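Local coordinates for archaeal actin homolog (Thermoplasma acidophilum, PDB 2FSJ), which polymerizes into bundles of helical filaments in a reaction that requires nucleoside triphosphate and works best with ATP, at residues Leu130-Phe133 / Asp134-Lys138; Ile195-Ser199 / Arg200-Val204; Ile207-Met210 / Asp211-Pro214; Phe332-Ala335 / Leu336-Asp340. All coordinates share one frame; numbering follows the deposited sequence.

Interaction 1. Residues Leu130-Phe133 / Asp134-Lys138; sequences LGTF and DLEVK
F133 O receives V137 N at 2.8 Å, and one residue earlier T132 O takes E136 N at 3.0 Å with an N-H...O angle of 173°. Both are i to i+4 bonds, and they define the first turn of helix 133-144, with T132 at the N-cap position. The T132 side chain makes no capping bond. Its hydroxyl lies alongside the E136 chain, T132 OG1 being 3.7 Å from E136 CG, and a water joins the two ends: it stands 2.8 Å from T132 OG1 and donates to E136 OE2 at 2.9 Å. E136 is bent at chi2, and its OE2 also forms a salt bridge with R94.

On another side of the turn, F133 CG is trans to N (chi1 -175°), which brings the ring back beside V137. V137 CG2 sits over the centre of one face of the F133 ring, 3.6 Å from the centroid and 13° off the normal, a CH-pi contact. The ring also touches M168 and P170 of strand 158-170, so the helix start is packed against the sheet of the N-terminal domain. Putting an alanine at F133 would probably leave V137 CG2 without its aromatic face and open a gap toward M168. Since OE2 has both a water and R94 as partners, the E136 carboxylate is probably kept ionised, with its charge balanced at the surface.

Interaction 2. Residues Ile195-Ser199 / Arg200-Val204; sequences IDVGS and RTTDV
This is a tight beta hairpin between strands 191-197 and 202-208, two central neighbours of the four-stranded sheet, and its connecting loop carries S199 of the ATP-binding site. The strand segments run antiparallel, 170° apart with axes 4.7 Å from each other. D196 and D203 form the hydrogen-bonded pair: D196 N donates to D203 O at 2.9 Å, and D203 N returns the bond to D196 O. Toward the turn, G198 N reaches T201 O at 2.9 Å. A water donates to both D196 O and T201 O, its bond to D196 O being 2.8 Å long.

On the face shared by I195, V197 and T202, the T202 side chain divides its work. With OG1 beside the backbone N (chi1 -62°), T202 CG2 falls trans to N and meets I195 CG2 at 4.0 Å, while T202 OG1 runs beside V197 CG1 at 3.8 Å and hydrogen-bonds to I224 O. A valine in place of T202 would probably leave I224 O without its hydroxyl partner.

The opposite face carries D196 and D203, with D196 OD2 5.5 Å from D203 OD2, like charges not in contact. D196 OD2 hydrogen-bonds to a glycerol, probably from the crystallisation liquor, and weakly to Q171. D196 O, meanwhile, is gripped by D203 N and the water, with T202 CA adding a CA-H...O contact, which implies a carbonyl well supplied with donors just before the nucleotide-binding turn.

Interaction 3. Residues Ile207-Met210 / Asp211-Pro214; sequences INLM and DMEP
N208 N donates to E213 O at 2.9 Å, nearly straight at 173°, and this bond closes the hairpin where strand 202-208 turns into strand 213-222. Two Asx turns shape the loop beyond it. In the first, N208 OD1 accepts M210 N at 3.1 Å, the donor standing 50° out of the amide carbonyl plane; in the second, D211 OD1 accepts E213 N at 3.1 Å, again from above the carboxylate plane. N208 O faces into the same turn and draws weak bonds from D211 N and M212 N.

The D211 carboxylate is folded back over the loop by its first torsion (chi1 61°), which sets CG between N and the carbonyl carbon. D211 OD1 thereby comes 3.5 Å from N208 CB, the two side chains crossing near a right angle. M210 runs beside D211 and brings M210 CE within 3.7 Å of D211 OD2.

Apolar packing lies on another side. I207 reaches across with CG1 trans to N, placing I207 CD1 3.4 Å from M212 O and 4.2 Å from M212 CB. The M212 thioether lies toward L209, with M212 SD 4.1 Å from L209 CD2; the position of its CE is doubtful.

Outside the hairpin, I207, M212 and P214 rest on A176, L180 and V173 of helix 173-182, while L209 touches T298 and S299 of strand 297-303. I207 bonds through its backbone to G192 of strand 191-197, and L209 to G190 just before that strand.

Interaction 4. Residues Phe332-Ala335 / Leu336-Asp340; sequences FANA and LGYRD
Y338 lies over the preceding turn of the alpha-helix 333-343, which packs on the sheet of the N-terminal domain. Y338 CB is 3.6 Å from both N334 O and A335 O. With CG trans to the carbonyl carbon (chi1 -63°), the ring leans back toward N334, and Y338 CG comes 3.1 Å from N334 O. That oxygen, N334 O, stands above one ring face, displaced toward the rim, while also accepting Y338 N at 2.8 Å with an angle of 159°. Farther out, Y338 CZ meets N334 CB at 3.7 Å, and Y338 OH lies 3.8 Å from that carbon. The tyrosine thus runs along N334 from its carbonyl to its CB.

The i to i+4 ladder is continuous here: L336 N to F332 O, G337 N to A333 O and R339 N to A335 O complete it. Around it, A335 and Y338 touch D27 of strand 22-28, and A333 touches A175 of helix 173-182. F332 touches K34, an ATP-binding residue, so the start of the helix borders the nucleotide site. On the F332 side, L336 folds over the first carbonyl: L336 CG is 3.4 Å from F332 O, and L336 CD1 lies 3.9 Å from F332 CB.

In the fold
Along the chain the four contacts come one after another, interaction 1 first and interaction 4 last, with centres about 17 to 20 Å apart. Interactions 2 and 3 share strand 202-208: one hairpin lies at each end of it, within the four-stranded sheet of the C-terminal domain. Interaction 1 belongs to the N-terminal domain, yet meets interaction 3 through L130 CD2 and P214 CB, 4.0 Å apart. Interaction 4 touches interaction 2 where the N334 side chain meets that of D196. Thus 130-138 and 332-340, which pack on the seven-stranded sheet, both reach the other sheet, as expected for an actin-like fold with its nucleotide site between two domains.

Interaction 1. Residues Leu130-Phe133 / Asp134-Lys138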
loop_
_atom_site.group_PDB
_atom_site.type_symbol
_atom_site.label_atom_id
_atom_site.label_comp_id
_atom_site.label_asym_id
_atom_site.label_seq_id
_atom_site.Cartn_x
_atom_site.Cartn_y
_atom_site.Cartn_z
ATOM N N LEU A 130 10.115 4.133 -6.439
ATOM C CA LEU A 130 11.387 4.693 -6.816
ATOM C C LEU A 130 11.420 5.359 -8.205
ATOM O O LEU A 130 12.069 6.371 -8.360
ATOM C CB LEU A 130 12.460 3.595 -6.771
ATOM C CG LEU A 130 13.885 4.041 -7.128
ATOM C CD1 LEU A 130 14.410 5.066 -6.149
ATOM C CD2 LEU A 130 14.765 2.798 -7.248
ATOM N N GLY A 131 10.742 4.756 -9.194
ATOM C CA GLY A 131 10.805 5.182 -10.592
ATOM C C GLY A 131 10.495 6.652 -10.847
ATOM O O GLY A 131 11.113 7.294 -11.726
ATOM N N THR A 132 9.565 7.208 -10.048
ATOM C CA THR A 132 9.232 8.635 -10.126
ATOM C C THR A 132 9.399 9.311 -8.789
ATOM O O THR A 132 8.696 10.294 -8.492
ATOM C CB THR A 132 7.804 8.840 -10.605
ATOM O OG1 THR A 132 6.869 8.083 -9.785
ATOM C CG2 THR A 132 7.625 8.316 -12.012
ATOM N N PHE A 133 10.351 8.819 -8.000
ATOM C CA PHE A 133 10.585 9.281 -6.637
ATOM C C PHE A 133 10.823 10.785 -6.528
ATOM O O PHE A 133 10.133 11.483 -5.786
ATOM C CB PHE A 133 11.771 8.558 -6.021
ATOM C CG PHE A 133 12.008 8.890 -4.564
ATOM C CD1 PHE A 133 11.205 8.341 -3.581
ATOM C CD2 PHE A 133 13.054 9.731 -4.183
ATOM C CE1 PHE A 133 11.392 8.666 -2.255
ATOM C CE2 PHE A 133 13.277 10.014 -2.880
ATOM C CZ PHE A 133 12.430 9.467 -1.893
ATOM N N ASP A 134 11.790 11.305 -7.257
ATOM C CA ASP A 134 12.051 12.758 -7.145
ATOM C C ASP A 134 10.860 13.644 -7.532
ATOM O O ASP A 134 10.552 14.616 -6.823
ATOM C CB ASP A 134 13.258 13.136 -7.982
ATOM C CG ASP A 134 14.488 12.487 -7.517
ATOM O OD1 ASP A 134 14.781 12.538 -6.298
ATOM O OD2 ASP A 134 15.246 11.876 -8.305
ATOM N N LEU A 135 10.179 13.318 -8.642
ATOM C CA LEU A 135 8.959 14.029 -9.059
ATOM C C LEU A 135 7.845 14.023 -8.001
ATOM O O LEU A 135 7.286 15.069 -7.671
ATOM C CB LEU A 135 8.347 13.445 -10.366
ATOM C CG LEU A 135 8.900 13.821 -11.756
ATOM C CD1 LEU A 135 8.202 12.982 -12.832
ATOM C CD2 LEU A 135 8.735 15.321 -12.075
ATOM N N GLU A 136 7.493 12.834 -7.519
ATOM C CA GLU A 136 6.417 12.693 -6.527
ATOM C C GLU A 136 6.837 13.303 -5.189
ATOM O O GLU A 136 5.984 13.814 -4.477
ATOM C CB GLU A 136 6.022 11.230 -6.333
ATOM C CG GLU A 136 5.322 10.611 -7.495
ATOM C CD GLU A 136 3.959 11.216 -7.770
ATOM O OE1 GLU A 136 3.340 11.753 -6.846
ATOM O OE2 GLU A 136 3.533 11.148 -8.917
ATOM N N VAL A 137 8.106 13.227 -4.815
ATOM C CA VAL A 137 8.556 13.861 -3.557
ATOM C C VAL A 137 8.388 15.390 -3.658
ATOM O O VAL A 137 7.803 16.007 -2.759
ATOM C CB VAL A 137 9.994 13.489 -3.142
ATOM C CG1 VAL A 137 10.482 14.375 -2.002
ATOM C CG2 VAL A 137 10.103 12.033 -2.707
ATOM N N LYS A 138 8.848 15.984 -4.762
ATOM C CA LYS A 138 8.709 17.416 -4.988
ATOM C C LYS A 138 7.220 17.826 -4.933
ATOM O O LYS A 138 6.860 18.752 -4.173
ATOM C CB LYS A 138 9.335 17.809 -6.333
ATOM C CG LYS A 138 9.143 19.288 -6.705
ATOM C CD LYS A 138 9.749 19.641 -8.052
ATOM C CE LYS A 138 9.761 21.184 -8.298
ATOM N NZ LYS A 138 8.449 21.676 -8.673
HETATM O O HOH W 1 4.218 8.806 -10.425
#

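Interaction 2. Residues Ile195-Ser199 / Arg200-Val204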
loop_
_atom_site.group_PDB
_atom_site.type_symbol
_atom_site.label_atom_id
_atom_site.label_comp_id
_atom_site.label_asym_id
_atom_site.label_seq_id
_atom_site.Cartn_x
_atom_site.Cartn_y
_atom_site.Cartn_z
ATOM N N ILE A 195 9.839 -7.483 -3.223
ATOM C CA ILE A 195 8.845 -7.736 -4.259
ATOM C C ILE A 195 7.463 -7.427 -3.658
ATOM O O ILE A 195 6.959 -8.160 -2.799
ATOM C CB ILE A 195 8.945 -9.190 -4.740
ATOM C CG1 ILE A 195 10.353 -9.490 -5.281
ATOM C CG2 ILE A 195 7.881 -9.457 -5.822
ATOM C CD1 ILE A 195 10.661 -10.972 -5.392
ATOM N N ASP A 196 6.887 -6.292 -4.041
ATOM C CA ASP A 196 5.638 -5.793 -3.436
ATOM C C ASP A 196 4.486 -6.009 -4.410
ATOM O O ASP A 196 4.356 -5.280 -5.373
ATOM C CB ASP A 196 5.844 -4.325 -3.172
ATOM C CG ASP A 196 4.762 -3.699 -2.328
ATOM O OD1 ASP A 196 3.673 -4.288 -2.149
ATOM O OD2 ASP A 196 4.951 -2.574 -1.810
ATOM N N VAL A 197 3.679 -7.032 -4.178
ATOM C CA VAL A 197 2.620 -7.390 -5.095
ATOM C C VAL A 197 1.366 -6.664 -4.619
ATOM O O VAL A 197 0.805 -6.992 -3.559
ATOM C CB VAL A 197 2.311 -8.929 -5.137
ATOM C CG1 VAL A 197 1.282 -9.191 -6.214
ATOM C CG2 VAL A 197 3.550 -9.722 -5.476
ATOM N N GLY A 198 0.992 -5.640 -5.344
ATOM C CA GLY A 198 -0.246 -4.934 -5.060
ATOM C C GLY A 198 -1.370 -5.374 -6.003
ATOM O O GLY A 198 -1.235 -6.361 -6.738
ATOM N N SER A 199 -2.469 -4.621 -5.969
ATOM C CA SER A 199 -3.623 -4.907 -6.809
ATOM C C SER A 199 -3.337 -4.685 -8.296
ATOM O O SER A 199 -3.641 -5.526 -9.141
ATOM C CB SER A 199 -4.820 -4.054 -6.355
ATOM O OG SER A 199 -6.026 -4.565 -6.917
ATOM N N ARG A 200 -2.721 -3.558 -8.620
ATOM C CA ARG A 200 -2.483 -3.183 -10.013
ATOM C C ARG A 200 -1.038 -3.258 -10.499
ATOM O O ARG A 200 -0.781 -3.410 -11.700
ATOM C CB ARG A 200 -3.034 -1.762 -10.207
ATOM C CG ARG A 200 -4.538 -1.775 -10.475
ATOM C CD ARG A 200 -5.143 -0.405 -10.506
ATOM N NE ARG A 200 -5.055 0.278 -11.795
ATOM C CZ ARG A 200 -5.868 0.067 -12.828
ATOM N NH1 ARG A 200 -6.829 -0.853 -12.774
ATOM N NH2 ARG A 200 -5.708 0.774 -13.934
ATOM N N THR A 201 -0.084 -3.110 -9.579
ATOM C CA THR A 201 1.328 -3.164 -9.944
ATOM C C THR A 201 2.100 -4.038 -8.984
ATOM O O THR A 201 1.672 -4.277 -7.835
ATOM C CB THR A 201 1.972 -1.741 -9.898
ATOM O OG1 THR A 201 1.958 -1.259 -8.547
ATOM C CG2 THR A 201 1.173 -0.758 -10.644
ATOM N N THR A 202 3.256 -4.481 -9.466
ATOM C CA THR A 202 4.259 -5.126 -8.652
ATOM C C THR A 202 5.579 -4.308 -8.669
ATOM O O THR A 202 6.245 -4.161 -9.690
ATOM C CB THR A 202 4.471 -6.594 -9.121
ATOM O OG1 THR A 202 3.245 -7.337 -8.951
ATOM C CG2 THR A 202 5.538 -7.319 -8.200
ATOM N N ASP A 203 5.932 -3.777 -7.504
ATOM C CA ASP A 203 7.062 -2.855 -7.341
ATOM C C ASP A 203 8.218 -3.712 -6.845
ATOM O O ASP A 203 8.135 -4.362 -5.766
ATOM C CB ASP A 203 6.669 -1.812 -6.315
ATOM C CG ASP A 203 7.603 -0.640 -6.277
ATOM O OD1 ASP A 203 7.389 0.284 -7.113
ATOM O OD2 ASP A 203 8.581 -0.579 -5.472
ATOM N N VAL A 204 9.304 -3.695 -7.600
ATOM C CA VAL A 204 10.494 -4.466 -7.269
ATOM C C VAL A 204 11.598 -3.479 -6.963
ATOM O O VAL A 204 12.013 -2.694 -7.836
ATOM C CB VAL A 204 10.891 -5.389 -8.393
ATOM C CG1 VAL A 204 12.201 -6.177 -8.055
ATOM C CG2 VAL A 204 9.686 -6.317 -8.769
HETATM O O HOH W 2 3.201 -2.747 -5.559
#

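Interaction 3. Residues Ile207-Met210 / Asp211-Pro214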
loop_
_atom_site.group_PDB
_atom_site.type_symbol
_atom_site.label_atom_id
_atom_site.label_comp_id
_atom_site.label_asym_id
_atom_site.label_seq_id
_atom_site.Cartn_x
_atom_site.Cartn_y
_atom_site.Cartn_z
ATOM N N ILE A 207 18.050 -3.505 -3.414
ATOM C CA ILE A 207 18.850 -2.732 -2.468
ATOM C C ILE A 207 20.218 -3.389 -2.223
ATOM O O ILE A 207 20.316 -4.596 -2.073
ATOM C CB ILE A 207 18.017 -2.557 -1.165
ATOM C CG1 ILE A 207 18.457 -1.335 -0.370
ATOM C CG2 ILE A 207 17.986 -3.833 -0.333
ATOM C CD1 ILE A 207 17.497 -0.990 0.823
ATOM N N ASN A 208 21.246 -2.551 -2.158
ATOM C CA ASN A 208 22.596 -2.984 -1.841
ATOM C C ASN A 208 22.690 -3.056 -0.324
ATOM O O ASN A 208 22.534 -2.051 0.347
ATOM C CB ASN A 208 23.637 -2.012 -2.370
ATOM C CG ASN A 208 25.037 -2.607 -2.295
ATOM O OD1 ASN A 208 25.233 -3.566 -1.548
ATOM N ND2 ASN A 208 25.951 -2.165 -3.171
ATOM N N LEU A 209 22.882 -4.250 0.198
ATOM C CA LEU A 209 22.900 -4.413 1.645
ATOM C C LEU A 209 24.178 -3.815 2.312
ATOM O O LEU A 209 24.225 -3.677 3.535
ATOM C CB LEU A 209 22.648 -5.851 2.055
ATOM C CG LEU A 209 21.297 -6.452 1.593
ATOM C CD1 LEU A 209 21.296 -7.925 1.836
ATOM C CD2 LEU A 209 20.066 -5.766 2.318
ATOM N N MET A 210 25.178 -3.448 1.541
ATOM C CA MET A 210 26.361 -2.817 2.138
ATOM C C MET A 210 26.011 -1.483 2.720
ATOM O O MET A 210 26.604 -1.113 3.736
ATOM C CB MET A 210 27.598 -2.754 1.173
ATOM C CG MET A 210 27.575 -1.684 0.111
ATOM S SD MET A 210 29.222 -1.132 -0.621
ATOM C CE MET A 210 28.555 0.128 -1.586
ATOM N N ASP A 211 25.071 -0.745 2.095
ATOM C CA ASP A 211 24.773 0.639 2.500
ATOM C C ASP A 211 23.286 0.997 2.553
ATOM O O ASP A 211 22.933 2.129 2.825
ATOM C CB ASP A 211 25.524 1.650 1.622
ATOM C CG ASP A 211 25.167 1.588 0.139
ATOM O OD1 ASP A 211 24.297 0.788 -0.313
ATOM O OD2 ASP A 211 25.734 2.345 -0.670
ATOM N N MET A 212 22.443 0.012 2.292
ATOM C CA MET A 212 20.983 0.167 2.177
ATOM C C MET A 212 20.503 1.153 1.160
ATOM O O MET A 212 19.399 1.734 1.320
ATOM C CB MET A 212 20.352 0.444 3.558
ATOM C CG MET A 212 20.717 -0.603 4.591
ATOM S SD MET A 212 20.120 -2.207 4.317
ATOM C CE MET A 212 21.027 -2.792 3.410
ATOM N N GLU A 213 21.261 1.292 0.075
ATOM C CA GLU A 213 20.882 2.198 -1.006
ATOM C C GLU A 213 20.262 1.396 -2.152
ATOM O O GLU A 213 20.724 0.329 -2.432
ATOM C CB GLU A 213 22.076 3.010 -1.495
ATOM C CG GLU A 213 22.532 4.057 -0.499
ATOM C CD GLU A 213 21.546 5.210 -0.333
ATOM O OE1 GLU A 213 21.184 5.802 -1.363
ATOM O OE2 GLU A 213 21.133 5.469 0.821
ATOM N N PRO A 214 19.230 1.922 -2.808
ATOM C CA PRO A 214 18.676 1.261 -3.983
ATOM C C PRO A 214 19.654 1.156 -5.136
ATOM O O PRO A 214 20.528 2.008 -5.314
ATOM C CB PRO A 214 17.527 2.193 -4.411
ATOM C CG PRO A 214 17.268 3.024 -3.297
ATOM C CD PRO A 214 18.532 3.185 -2.528
#

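Interaction 4. Residues Phe332-Ala335 / Leu336-Asp340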
loop_
_atom_site.group_PDB
_atom_site.type_symbol
_atom_site.label_atom_id
_atom_site.label_comp_id
_atom_site.label_asym_id
_atom_site.label_seq_id
_atom_site.Cartn_x
_atom_site.Cartn_y
_atom_site.Cartn_z
ATOM N N PHE A 332 2.247 -3.411 6.599
ATOM C CA PHE A 332 2.761 -2.265 7.315
ATOM C C PHE A 332 4.245 -2.022 7.185
ATOM O O PHE A 332 4.753 -1.010 7.693
ATOM C CB PHE A 332 2.442 -2.441 8.802
ATOM C CG PHE A 332 0.988 -2.202 9.127
ATOM C CD1 PHE A 332 0.480 -0.910 9.207
ATOM C CD2 PHE A 332 0.135 -3.284 9.370
ATOM C CE1 PHE A 332 -0.865 -0.701 9.504
ATOM C CE2 PHE A 332 -1.214 -3.059 9.705
ATOM C CZ PHE A 332 -1.693 -1.764 9.731
ATOM N N ALA A 333 4.959 -2.933 6.554
ATOM C CA ALA A 333 6.420 -2.892 6.634
ATOM C C ALA A 333 6.977 -1.578 6.123
ATOM O O ALA A 333 7.903 -0.983 6.735
ATOM C CB ALA A 333 7.053 -4.109 5.901
ATOM N N ASN A 334 6.469 -1.088 4.985
ATOM C CA ASN A 334 6.951 0.207 4.463
ATOM C C ASN A 334 6.633 1.326 5.423
ATOM O O ASN A 334 7.500 2.162 5.717
ATOM C CB ASN A 334 6.388 0.516 3.063
ATOM C CG ASN A 334 7.155 -0.200 1.942
ATOM O OD1 ASN A 334 6.561 -0.856 1.051
ATOM N ND2 ASN A 334 8.457 -0.021 1.938
ATOM N N ALA A 335 5.391 1.377 5.876
ATOM C CA ALA A 335 4.952 2.454 6.801
ATOM C C ALA A 335 5.794 2.495 8.066
ATOM O O ALA A 335 6.138 3.573 8.551
ATOM C CB ALA A 335 3.532 2.317 7.152
ATOM N N LEU A 336 6.149 1.328 8.582
ATOM C CA LEU A 336 7.001 1.239 9.793
ATOM C C LEU A 336 8.403 1.802 9.514
ATOM O O LEU A 336 8.923 2.574 10.291
ATOM C CB LEU A 336 7.093 -0.217 10.237
ATOM C CG LEU A 336 5.819 -0.744 10.883
ATOM C CD1 LEU A 336 5.770 -2.260 10.800
ATOM C CD2 LEU A 336 5.639 -0.259 12.394
ATOM N N GLY A 337 8.974 1.474 8.344
ATOM C CA GLY A 337 10.249 2.060 7.930
ATOM C C GLY A 337 10.218 3.538 7.661
ATOM O O GLY A 337 11.183 4.241 7.975
ATOM N N TYR A 338 9.126 4.032 7.048
ATOM C CA TYR A 338 8.951 5.445 6.782
ATOM C C TYR A 338 8.936 6.243 8.096
ATOM O O TYR A 338 9.497 7.336 8.183
ATOM C CB TYR A 338 7.637 5.709 6.039
ATOM C CG TYR A 338 7.497 5.099 4.661
ATOM C CD1 TYR A 338 8.605 4.766 3.887
ATOM C CD2 TYR A 338 6.234 4.927 4.102
ATOM C CE1 TYR A 338 8.451 4.182 2.593
ATOM C CE2 TYR A 338 6.076 4.338 2.835
ATOM C CZ TYR A 338 7.205 3.999 2.086
ATOM O OH TYR A 338 7.022 3.481 0.800
ATOM N N ARG A 339 8.281 5.676 9.095
ATOM C CA ARG A 339 8.129 6.351 10.353
ATOM C C ARG A 339 9.500 6.393 11.007
ATOM O O ARG A 339 9.904 7.446 11.486
ATOM C CB ARG A 339 7.122 5.651 11.277
ATOM C CG ARG A 339 6.766 6.554 12.460
ATOM C CD ARG A 339 6.379 5.836 13.743
ATOM N NE ARG A 339 6.202 6.791 14.852
ATOM C CZ ARG A 339 7.128 7.134 15.758
ATOM N NH1 ARG A 339 8.350 6.611 15.756
ATOM N NH2 ARG A 339 6.809 8.014 16.692
ATOM N N ASP A 340 10.192 5.254 11.004
ATOM C CA ASP A 340 11.569 5.150 11.531
ATOM C C ASP A 340 12.481 6.217 10.913
ATOM O O ASP A 340 13.233 6.922 11.630
ATOM C CB ASP A 340 12.176 3.748 11.275
ATOM C CG ASP A 340 11.616 2.640 12.193
ATOM O OD1 ASP A 340 10.794 2.919 13.108
ATOM O OD2 ASP A 340 11.933 1.415 12.045
#